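Local coordinates for allophycocyanin beta-18 subunit apoprotein (Chroococcidiopsis thermalis PCC 7203, PDB 6HRK) that covalently binds biliverdin IX alpha and fluoresces in the far-red, as an artificial biliprotein derived from a far-red-induced allophycocyanin subunit, at residues L103-V108 / E125-I130; V21-V26 / M51-M56; Y65-G70 / A121-P126. The protein carries 18 engineered substitutions. All blocks are in the same frame, centred on the assembly; numbering follows the deposited sequence.

Contact 1: L103-V108 / E125-I130. Engineered in segment 103-108: Lys106 (natural residue Asn). Engineered in segment 125-130: Ile130 (natural residue Val).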
loop_
_atom_site.group_PDB
_atom_site.type_symbol
_atom_site.label_atom_id
_atom_site.label_comp_id
_atom_site.label_asym_id
_atom_site.label_seq_id
_atom_site.Cartn_x
_atom_site.Cartn_y
_atom_site.Cartn_z
ATOM N N LEU A 103 2.717 -4.871 -3.618
ATOM C CA LEU A 103 2.985 -6.048 -2.785
ATOM C C LEU A 103 1.856 -6.260 -1.788
ATOM O O LEU A 103 1.354 -7.377 -1.651
ATOM C CB LEU A 103 4.313 -5.907 -2.027
ATOM C CG LEU A 103 5.597 -6.102 -2.839
ATOM C CD1 LEU A 103 6.792 -5.556 -2.073
ATOM C CD2 LEU A 103 5.810 -7.567 -3.193
ATOM N N MET A 104 1.466 -5.183 -1.101
ATOM C CA MET A 104 0.335 -5.205 -0.160
ATOM C C MET A 104 -0.976 -5.618 -0.831
ATOM O O MET A 104 -1.806 -6.265 -0.195
ATOM C CB MET A 104 0.172 -3.853 0.556
ATOM C CG MET A 104 1.166 -3.631 1.689
ATOM S SD MET A 104 0.855 -2.155 2.686
ATOM C CE MET A 104 0.993 -0.865 1.452
ATOM N N LYS A 105 -1.159 -5.253 -2.102
ATOM C CA LYS A 105 -2.273 -5.783 -2.907
ATOM C C LYS A 105 -2.199 -7.311 -2.963
ATOM O O LYS A 105 -3.178 -7.992 -2.662
ATOM C CB LYS A 105 -2.255 -5.213 -4.332
ATOM C CG LYS A 105 -3.400 -5.690 -5.221
ATOM C CD LYS A 105 -3.398 -5.003 -6.578
ATOM C CE LYS A 105 -2.333 -5.559 -7.506
ATOM N NZ LYS A 105 -2.353 -4.872 -8.828
ATOM N N LYS A 106 -1.029 -7.824 -3.341
ATOM C CA LYS A 106 -0.791 -9.265 -3.463
ATOM C C LYS A 106 -1.023 -10.029 -2.159
ATOM O O LYS A 106 -1.615 -11.106 -2.180
ATOM C CB LYS A 106 0.632 -9.534 -3.966
ATOM N N ILE A 107 -0.569 -9.470 -1.036
ATOM C CA ILE A 107 -0.738 -10.124 0.275
ATOM C C ILE A 107 -2.221 -10.156 0.674
ATOM O O ILE A 107 -2.687 -11.150 1.235
ATOM C CB ILE A 107 0.107 -9.464 1.404
ATOM C CG1 ILE A 107 1.595 -9.341 1.020
ATOM C CG2 ILE A 107 -0.014 -10.254 2.706
ATOM C CD1 ILE A 107 2.205 -10.571 0.377
ATOM N N VAL A 108 -2.947 -9.075 0.384
ATOM C CA VAL A 108 -4.398 -9.014 0.623
ATOM C C VAL A 108 -5.147 -10.020 -0.259
ATOM O O VAL A 108 -6.046 -10.705 0.221
ATOM C CB VAL A 108 -4.954 -7.575 0.430
ATOM C CG1 VAL A 108 -6.481 -7.552 0.408
ATOM C CG2 VAL A 108 -4.444 -6.664 1.537
ATOM N N GLU A 125 -8.297 -1.877 -7.526
ATOM C CA GLU A 125 -8.480 -0.464 -7.915
ATOM C C GLU A 125 -7.660 0.598 -7.142
ATOM O O GLU A 125 -6.859 1.304 -7.760
ATOM C CB GLU A 125 -9.983 -0.121 -7.927
ATOM C CG GLU A 125 -10.313 1.364 -7.900
ATOM C CD GLU A 125 -11.777 1.656 -8.134
ATOM O OE1 GLU A 125 -12.631 0.750 -8.009
ATOM O OE2 GLU A 125 -12.065 2.828 -8.427
ATOM N N PRO A 126 -7.865 0.732 -5.812
ATOM C CA PRO A 126 -7.139 1.780 -5.075
ATOM C C PRO A 126 -5.644 1.513 -4.853
ATOM O O PRO A 126 -4.907 2.448 -4.531
ATOM C CB PRO A 126 -7.876 1.828 -3.739
ATOM C CG PRO A 126 -8.377 0.445 -3.551
ATOM C CD PRO A 126 -8.783 -0.007 -4.925
ATOM N N PHE A 127 -5.211 0.259 -5.006
ATOM C CA PHE A 127 -3.785 -0.086 -4.973
ATOM C C PHE A 127 -3.126 0.363 -6.271
ATOM O O PHE A 127 -2.086 1.019 -6.246
ATOM C CB PHE A 127 -3.574 -1.592 -4.776
ATOM C CG PHE A 127 -3.982 -2.098 -3.421
ATOM C CD1 PHE A 127 -5.292 -2.479 -3.172
ATOM C CD2 PHE A 127 -3.052 -2.217 -2.397
ATOM C CE1 PHE A 127 -5.676 -2.957 -1.927
ATOM C CE2 PHE A 127 -3.424 -2.694 -1.148
ATOM C CZ PHE A 127 -4.739 -3.062 -0.911
ATOM N N ASP A 128 -3.746 0.006 -7.397
ATOM C CA ASP A 128 -3.292 0.440 -8.727
ATOM C C ASP A 128 -3.453 1.949 -8.972
ATOM O O ASP A 128 -2.687 2.529 -9.744
ATOM C CB ASP A 128 -4.030 -0.327 -9.837
ATOM C CG ASP A 128 -3.669 -1.808 -9.885
ATOM O OD1 ASP A 128 -2.558 -2.194 -9.465
ATOM O OD2 ASP A 128 -4.506 -2.595 -10.373
ATOM N N TYR A 129 -4.446 2.572 -8.338
ATOM C CA TYR A 129 -4.677 4.011 -8.493
ATOM C C TYR A 129 -3.621 4.827 -7.750
ATOM O O TYR A 129 -2.990 5.711 -8.336
ATOM C CB TYR A 129 -6.077 4.399 -8.007
ATOM C CG TYR A 129 -6.361 5.882 -8.116
ATOM C CD1 TYR A 129 -6.462 6.501 -9.360
ATOM C CD2 TYR A 129 -6.512 6.672 -6.975
ATOM C CE1 TYR A 129 -6.715 7.862 -9.466
ATOM C CE2 TYR A 129 -6.768 8.032 -7.070
ATOM C CZ TYR A 129 -6.868 8.622 -8.316
ATOM O OH TYR A 129 -7.120 9.971 -8.411
ATOM N N ILE A 130 -3.436 4.522 -6.467
ATOM C CA ILE A 130 -2.422 5.190 -5.638
ATOM C C ILE A 130 -1.014 4.933 -6.195
ATOM O O ILE A 130 -0.193 5.849 -6.234
ATOM C CB ILE A 130 -2.524 4.767 -4.146
ATOM C CG1 ILE A 130 -3.838 5.281 -3.535
ATOM C CG2 ILE A 130 -1.347 5.304 -3.333
ATOM C CD1 ILE A 130 -4.196 4.660 -2.201
#

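Contact 2: V21-V26 / M51-M56. Engineered in segment 21-26: Val21 (natural residue Ile). Engineered in segment 51-56: Cys52 (natural residue Tyr). With BLA (biliverdine IX alpha), chain E.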
loop_
_atom_site.group_PDB
_atom_site.type_symbol
_atom_site.label_atom_id
_atom_site.label_comp_id
_atom_site.label_asym_id
_atom_site.label_seq_id
_atom_site.Cartn_x
_atom_site.Cartn_y
_atom_site.Cartn_z
ATOM N N VAL A 21 0.074 -7.867 7.039
ATOM C CA VAL A 21 0.148 -7.511 5.608
ATOM C C VAL A 21 1.273 -6.503 5.340
ATOM O O VAL A 21 1.990 -6.635 4.347
ATOM C CB VAL A 21 -1.212 -6.973 5.074
ATOM C CG1 VAL A 21 -1.068 -6.280 3.719
ATOM C CG2 VAL A 21 -2.229 -8.104 4.971
ATOM N N VAL A 22 1.418 -5.514 6.225
ATOM C CA VAL A 22 2.498 -4.527 6.128
ATOM C C VAL A 22 3.837 -5.231 6.350
ATOM O O VAL A 22 4.671 -5.260 5.448
ATOM C CB VAL A 22 2.317 -3.354 7.130
ATOM C CG1 VAL A 22 3.542 -2.442 7.151
ATOM C CG2 VAL A 22 1.073 -2.539 6.785
ATOM N N LYS A 23 4.011 -5.827 7.531
ATOM C CA LYS A 23 5.258 -6.533 7.896
ATOM C C LYS A 23 5.707 -7.576 6.863
ATOM O O LYS A 23 6.906 -7.729 6.620
ATOM C CB LYS A 23 5.142 -7.180 9.292
ATOM C CG LYS A 23 5.656 -6.315 10.444
ATOM C CD LYS A 23 4.960 -4.964 10.551
ATOM C CE LYS A 23 5.558 -4.111 11.662
ATOM N NZ LYS A 23 6.955 -3.665 11.381
ATOM N N THR A 24 4.747 -8.279 6.265
ATOM C CA THR A 24 5.019 -9.230 5.182
ATOM C C THR A 24 5.443 -8.509 3.896
ATOM O O THR A 24 6.356 -8.963 3.201
ATOM C CB THR A 24 3.781 -10.110 4.883
ATOM O OG1 THR A 24 3.313 -10.713 6.095
ATOM C CG2 THR A 24 4.110 -11.207 3.868
ATOM N N ALA A 25 4.771 -7.399 3.584
ATOM C CA ALA A 25 5.088 -6.592 2.398
ATOM C C ALA A 25 6.452 -5.902 2.476
ATOM O O ALA A 25 7.167 -5.851 1.472
ATOM C CB ALA A 25 3.998 -5.558 2.146
ATOM N N VAL A 26 6.816 -5.384 3.653
ATOM C CA VAL A 26 8.086 -4.647 3.807
ATOM C C VAL A 26 9.262 -5.627 3.760
ATOM O O VAL A 26 10.328 -5.294 3.242
ATOM C CB VAL A 26 8.222 -3.802 5.117
ATOM C CG1 VAL A 26 9.102 -2.584 4.856
ATOM C CG2 VAL A 26 6.888 -3.338 5.691
ATOM N N MET A 51 8.740 5.149 10.209
ATOM C CA MET A 51 7.966 5.989 9.285
ATOM C C MET A 51 7.668 5.282 7.950
ATOM O O MET A 51 6.669 5.586 7.302
ATOM C CB MET A 51 8.669 7.330 9.042
ATOM C CG MET A 51 8.657 8.236 10.265
ATOM S SD MET A 51 9.385 9.859 9.981
ATOM C CE MET A 51 11.103 9.405 9.791
ATOM N N CYS A 52 8.532 4.344 7.558
ATOM C CA CYS A 52 8.327 3.517 6.363
ATOM C C CYS A 52 7.180 2.515 6.483
ATOM O O CYS A 52 6.413 2.350 5.528
ATOM C CB CYS A 52 9.634 2.812 5.954
ATOM S SG CYS A 52 9.742 2.297 4.224
ATOM N N VAL A 53 7.061 1.849 7.632
ATOM C CA VAL A 53 5.893 0.986 7.900
ATOM C C VAL A 53 4.628 1.809 8.171
ATOM O O VAL A 53 3.526 1.402 7.788
ATOM C CB VAL A 53 6.132 -0.056 9.029
ATOM C CG1 VAL A 53 7.183 -1.075 8.597
ATOM C CG2 VAL A 53 6.499 0.586 10.369
ATOM N N ARG A 54 4.796 2.964 8.816
ATOM C CA ARG A 54 3.713 3.932 9.020
ATOM C C ARG A 54 3.099 4.358 7.683
ATOM O O ARG A 54 1.880 4.309 7.516
ATOM C CB ARG A 54 4.244 5.158 9.778
ATOM C CG ARG A 54 3.217 6.231 10.126
ATOM C CD ARG A 54 3.884 7.588 10.316
ATOM N NE ARG A 54 4.345 8.153 9.049
ATOM C CZ ARG A 54 4.790 9.399 8.871
ATOM N NH1 ARG A 54 4.852 10.272 9.880
ATOM N NH2 ARG A 54 5.176 9.780 7.656
ATOM N N ASP A 55 3.950 4.771 6.743
ATOM C CA ASP A 55 3.504 5.171 5.399
ATOM C C ASP A 55 2.752 4.061 4.674
ATOM O O ASP A 55 1.678 4.296 4.131
ATOM C CB ASP A 55 4.685 5.617 4.531
ATOM C CG ASP A 55 5.186 7.002 4.878
ATOM O OD1 ASP A 55 4.808 7.559 5.930
ATOM O OD2 ASP A 55 5.978 7.531 4.079
ATOM N N MET A 56 3.322 2.861 4.668
ATOM C CA MET A 56 2.664 1.697 4.067
ATOM C C MET A 56 1.309 1.416 4.711
ATOM O O MET A 56 0.349 1.085 4.012
ATOM C CB MET A 56 3.553 0.458 4.163
ATOM C CG MET A 56 4.739 0.506 3.221
ATOM S SD MET A 56 5.843 -0.895 3.443
ATOM C CE MET A 56 4.820 -2.230 2.824
HETATM C CHA BLA E . 8.082 11.147 5.546
HETATM N NA BLA E . 5.786 10.401 4.560
HETATM C C1A BLA E . 6.650 11.306 5.080
HETATM C C2A BLA E . 5.951 12.616 5.149
HETATM C C3A BLA E . 4.676 12.419 4.644
HETATM C C4A BLA E . 4.584 10.975 4.282
HETATM C CMA BLA E . 3.609 13.477 4.510
HETATM C CAA BLA E . 6.546 13.913 5.663
HETATM C CBA BLA E . 5.909 14.382 6.969
HETATM C CGA BLA E . 5.948 13.317 8.037
HETATM O O1A BLA E . 4.924 12.626 8.219
HETATM O O2A BLA E . 6.996 13.166 8.698
HETATM C CHB BLA E . 3.406 10.240 3.664
HETATM N NB BLA E . 1.758 11.174 5.418
HETATM C C1B BLA E . 2.042 10.456 4.295
HETATM C C2B BLA E . 0.864 9.898 3.756
HETATM C C3B BLA E . -0.224 10.260 4.544
HETATM C C4B BLA E . 0.431 11.080 5.584
HETATM C CMB BLA E . 0.803 9.035 2.519
HETATM O OB BLA E . -0.276 11.735 6.708
HETATM C CAB BLA E . -1.682 9.889 4.336
HETATM C CBB BLA E . -2.517 10.044 5.589
HETATM N NC BLA E . 7.754 6.185 2.531
HETATM C C1C BLA E . 7.172 5.241 1.794
HETATM C C2C BLA E . 8.125 4.093 1.645
HETATM C C3C BLA E . 8.895 4.273 2.943
HETATM C C4C BLA E . 9.035 5.799 3.083
HETATM C CMC BLA E . 7.437 2.741 1.505
HETATM O OC BLA E . 6.034 5.255 1.356
HETATM C CAC BLA E . 10.149 3.400 3.105
HETATM C CBC BLA E . 11.302 3.835 2.233
HETATM C CHD BLA E . 9.186 6.223 4.537
HETATM N ND BLA E . 8.357 8.624 4.922
HETATM C C1D BLA E . 9.338 7.674 4.928
HETATM C C2D BLA E . 10.573 8.271 5.497
HETATM C C3D BLA E . 10.223 9.677 5.774
HETATM C C4D BLA E . 8.798 9.824 5.387
HETATM C CMD BLA E . 11.910 7.613 5.716
HETATM C CAD BLA E . 11.117 10.747 6.352
HETATM C CBD BLA E . 12.033 11.342 5.299
HETATM C CGD BLA E . 12.936 12.332 5.991
HETATM O O1D BLA E . 12.739 13.546 5.790
HETATM O O2D BLA E . 13.837 11.896 6.743
#

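Contact 3: Y65-G70 / A121-P126. Engineered in segment 121-126: Ala121 (natural residue Thr).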
loop_
_atom_site.group_PDB
_atom_site.type_symbol
_atom_site.label_atom_id
_atom_site.label_comp_id
_atom_site.label_asym_id
_atom_site.label_seq_id
_atom_site.Cartn_x
_atom_site.Cartn_y
_atom_site.Cartn_z
ATOM N N TYR A 65 -10.624 1.768 2.927
ATOM C CA TYR A 65 -11.695 2.771 2.860
ATOM C C TYR A 65 -12.203 2.968 1.429
ATOM O O TYR A 65 -13.409 3.044 1.208
ATOM C CB TYR A 65 -11.215 4.113 3.445
ATOM C CG TYR A 65 -12.143 5.283 3.193
ATOM C CD1 TYR A 65 -13.495 5.215 3.530
ATOM C CD2 TYR A 65 -11.667 6.464 2.619
ATOM C CE1 TYR A 65 -14.347 6.287 3.294
ATOM C CE2 TYR A 65 -12.510 7.541 2.384
ATOM C CZ TYR A 65 -13.847 7.449 2.721
ATOM O OH TYR A 65 -14.677 8.517 2.490
ATOM N N ALA A 66 -11.280 3.049 0.472
ATOM C CA ALA A 66 -11.629 3.201 -0.940
ATOM C C ALA A 66 -12.514 2.060 -1.456
ATOM O O ALA A 66 -13.463 2.307 -2.201
ATOM C CB ALA A 66 -10.372 3.317 -1.786
ATOM N N ILE A 67 -12.204 0.827 -1.050
ATOM C CA ILE A 67 -13.008 -0.351 -1.423
ATOM C C ILE A 67 -14.378 -0.326 -0.733
ATOM O O ILE A 67 -15.383 -0.643 -1.364
ATOM C CB ILE A 67 -12.270 -1.680 -1.112
ATOM C CG1 ILE A 67 -11.011 -1.814 -1.981
ATOM C CG2 ILE A 67 -13.174 -2.891 -1.352
ATOM C CD1 ILE A 67 -9.944 -2.713 -1.387
ATOM N N VAL A 68 -14.411 0.040 0.548
ATOM C CA VAL A 68 -15.672 0.164 1.299
ATOM C C VAL A 68 -16.533 1.311 0.766
ATOM O O VAL A 68 -17.751 1.167 0.649
ATOM C CB VAL A 68 -15.419 0.340 2.819
ATOM C CG1 VAL A 68 -16.692 0.730 3.571
ATOM C CG2 VAL A 68 -14.850 -0.944 3.404
ATOM N N ALA A 69 -15.899 2.436 0.442
ATOM C CA ALA A 69 -16.610 3.626 -0.034
ATOM C C ALA A 69 -17.231 3.479 -1.432
ATOM O O ALA A 69 -18.119 4.253 -1.786
ATOM C CB ALA A 69 -15.690 4.837 0.001
ATOM N N GLY A 70 -16.757 2.505 -2.216
ATOM C CA GLY A 70 -17.269 2.247 -3.564
ATOM C C GLY A 70 -16.233 2.371 -4.672
ATOM O O GLY A 70 -16.479 1.930 -5.797
ATOM N N ALA A 121 -11.703 -8.815 -8.239
ATOM C CA ALA A 121 -10.955 -7.884 -9.092
ATOM C C ALA A 121 -11.039 -6.446 -8.569
ATOM O O ALA A 121 -10.048 -5.713 -8.613
ATOM C CB ALA A 121 -11.470 -7.956 -10.521
ATOM N N PHE A 122 -12.224 -6.057 -8.089
ATOM C CA PHE A 122 -12.483 -4.725 -7.488
ATOM C C PHE A 122 -11.494 -4.258 -6.405
ATOM O O PHE A 122 -11.296 -3.054 -6.229
ATOM C CB PHE A 122 -13.917 -4.661 -6.924
ATOM C CG PHE A 122 -14.146 -5.535 -5.714
ATOM C CD1 PHE A 122 -13.924 -5.044 -4.428
ATOM C CD2 PHE A 122 -14.601 -6.845 -5.856
ATOM C CE1 PHE A 122 -14.136 -5.844 -3.313
ATOM C CE2 PHE A 122 -14.816 -7.648 -4.745
ATOM C CZ PHE A 122 -14.582 -7.149 -3.471
ATOM N N VAL A 123 -10.909 -5.206 -5.672
ATOM C CA VAL A 123 -9.887 -4.919 -4.649
ATOM C C VAL A 123 -8.642 -4.219 -5.210
ATOM O O VAL A 123 -8.033 -3.411 -4.511
ATOM C CB VAL A 123 -9.506 -6.216 -3.875
ATOM C CG1 VAL A 123 -8.204 -6.083 -3.085
ATOM C CG2 VAL A 123 -10.643 -6.594 -2.940
ATOM N N ASP A 124 -8.281 -4.523 -6.456
ATOM C CA ASP A 124 -7.088 -3.948 -7.102
ATOM C C ASP A 124 -7.120 -2.416 -7.212
ATOM O O ASP A 124 -6.100 -1.754 -7.004
ATOM C CB ASP A 124 -6.907 -4.541 -8.511
ATOM C CG ASP A 124 -6.607 -6.039 -8.501
ATOM O OD1 ASP A 124 -6.846 -6.709 -7.471
ATOM O OD2 ASP A 124 -6.135 -6.551 -9.539
ATOM N N GLU A 125 -8.297 -1.877 -7.526
ATOM C CA GLU A 125 -8.480 -0.464 -7.915
ATOM C C GLU A 125 -7.660 0.598 -7.142
ATOM O O GLU A 125 -6.859 1.304 -7.760
ATOM C CB GLU A 125 -9.983 -0.121 -7.927
ATOM C CG GLU A 125 -10.313 1.364 -7.900
ATOM C CD GLU A 125 -11.777 1.656 -8.134
ATOM O OE1 GLU A 125 -12.631 0.750 -8.009
ATOM O OE2 GLU A 125 -12.065 2.828 -8.427
ATOM N N PRO A 126 -7.865 0.732 -5.812
ATOM C CA PRO A 126 -7.139 1.780 -5.075
ATOM C C PRO A 126 -5.644 1.513 -4.853
ATOM O O PRO A 126 -4.907 2.448 -4.531
ATOM C CB PRO A 126 -7.876 1.828 -3.739
ATOM C CG PRO A 126 -8.377 0.445 -3.551
ATOM C CD PRO A 126 -8.783 -0.007 -4.925
#

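Contact 1: L103-V108 / E125-I130
Lys105 and Phe127 carry this contact, where helix 94-115 and helix 125-134 run almost antiparallel, their local axes at 171° and 9.8 Å apart. The Phe127 ring leans on the backbone and the start of the side chain of Lys105. CB of Lys105 sits over one face in a CH-pi contact, 4.0 Å from the centroid of the Phe127 ring and 28° off its normal. CA of Lys105 lies above the same ring nearer the rim. Met104 C and Val108 CG2 meet the ring obliquely; Met104, the residue before Lys105, also brings CB to 4.1 Å from Phe127 CE2, and Val108 CG2 lies 4.4 Å from Phe127 CZ. Leu60 and Cys63 of helix 46-69 and Ile101 also touch the Phe127 side chain. This is the tightly packed, buried part of the contact. The other part is polar and partly exposed. Lys105 starts outward with CG anti to the backbone N, and the chain bends at chi3, where CE turns aside; at the end NZ forms a salt bridge of 2.8 Å to Asp128 OD1. The ammonium approaches on the syn side of the carboxylate, 19° out of its plane. Gln102 ties both members together, accepting from Lys105 NZ through OE1 and donating to Asp128 OD1 through NE2, so that OD1 is held by two donors. One lysine thus serves both sides, its aliphatic base lying against the ring and its charge held at the partly exposed side by Asp128 and Gln102. The antiparallel pairing of helix 94-115 with helix 125-134 is part of the all-helical, globin-like fold of phycobilisome proteins.

Contact 2: V21-V26 / M51-M56
The biliverdin pocket is backed by this contact: Val22, Ala25 and Val26 of helix 18-32 pack on Val53 and Met56 of helix 46-69, whose other side holds the pigment. The short axes cross at 119°, 9.9 Å apart. CG1 of Val22 meets Val53 CB at 4.0 Å, the two side chains about perpendicular, and also touches Met56 CB. Val26 CG2 touches both Val53 CG1, at 3.7 Å, and the sulphur of Met56. The Met56 chain bends at chi3 (69°), which sets its CE against Ala25 CB. Met104 of helix 94-115 also packs on Ala25. On the pigment side, the engineered Cys52 is covalently linked through SG to CAC of the biliverdin. Asp55 OD2 accepts from pigment NA at 2.9 Å, and weakly from NC. Its OD1 is gripped side-on, in the guanidinium plane, by NE and NH2 of Arg54, with NH2 at 2.8 Å. Arg54 NH1 and NH2 both reach O1A of the pigment's propionate, so the arginine probably steadies the aspartate as well as the propionate. An aspartate bonding pyrrole nitrogens, with an arginine on a propionate, is typical of phycobiliprotein bilin pockets.

Contact 3: Y65-G70 / A121-P126
The Phe122 ring presents its edge to Ile67: CG2 of Ile67 lies in the ring plane, 3.7 Å from Phe122 CE1, and segment 65-70 sends nothing over either face. Within the globin-like phycobilisome fold, this contact joins the C-terminal end of helix 46-69 to the residues leading into helix 125-134 and its first turn. Helix 4-16 borders it too, since Arg7 and Val10 touch the Phe122 side chain and Arg7 NH1 bonds to Ile67 O. The three outer carbons of Ile67 go to three different partners. While CG2 meets the aromatic edge, CG1 turns to Pro126 CG at 3.8 Å, the two side chains about perpendicular. CD1 continues to Val123, 3.7 Å from its carbonyl O and 4.2 Å from its CG1. The first torsion sets CG1 anti to the carbonyl carbon and CG2 anti to the backbone N, which parts the Pro126 branch from the Phe122 branch; chi2 (155°) carries CD1 on to Val123. An alanine in place of Ile67 would probably leave the Phe122 edge, the Pro126 ring and Val123 without their shared apolar neighbour and open a gap among them. Helix 46-69 ends just beyond, where Gly70 adopts a positive phi (120°) at which a side chain would press against the preceding carbonyl O. On the Pro126 side, the ring meets Ala66 through two carbons, with Ala66 CB 3.5 Å from Pro126 CB and 3.9 Å from Pro126 CG.

In the fold
From the N terminus, contact 2 closes first, bringing helix 46-69 back across helix 18-32 after 24 residues, part of them helical. Farther along helix 46-69, contact 3 opens at 65-70 and closes only at 121-126, after helices 77-90 and 94-115. Contact 1 opens within that span, at 103-108, and closes on 125-130, so both end on the same stretch and share Glu125 and Pro126. Met104 links contact 1 to contact 2 by packing on Ala25 and Met56; Lys105 links it to contact 3 by touching Asp124. Contacts 2 and 3 do not touch: they lie on opposite sides of the chain's centre, joined by helix 46-69.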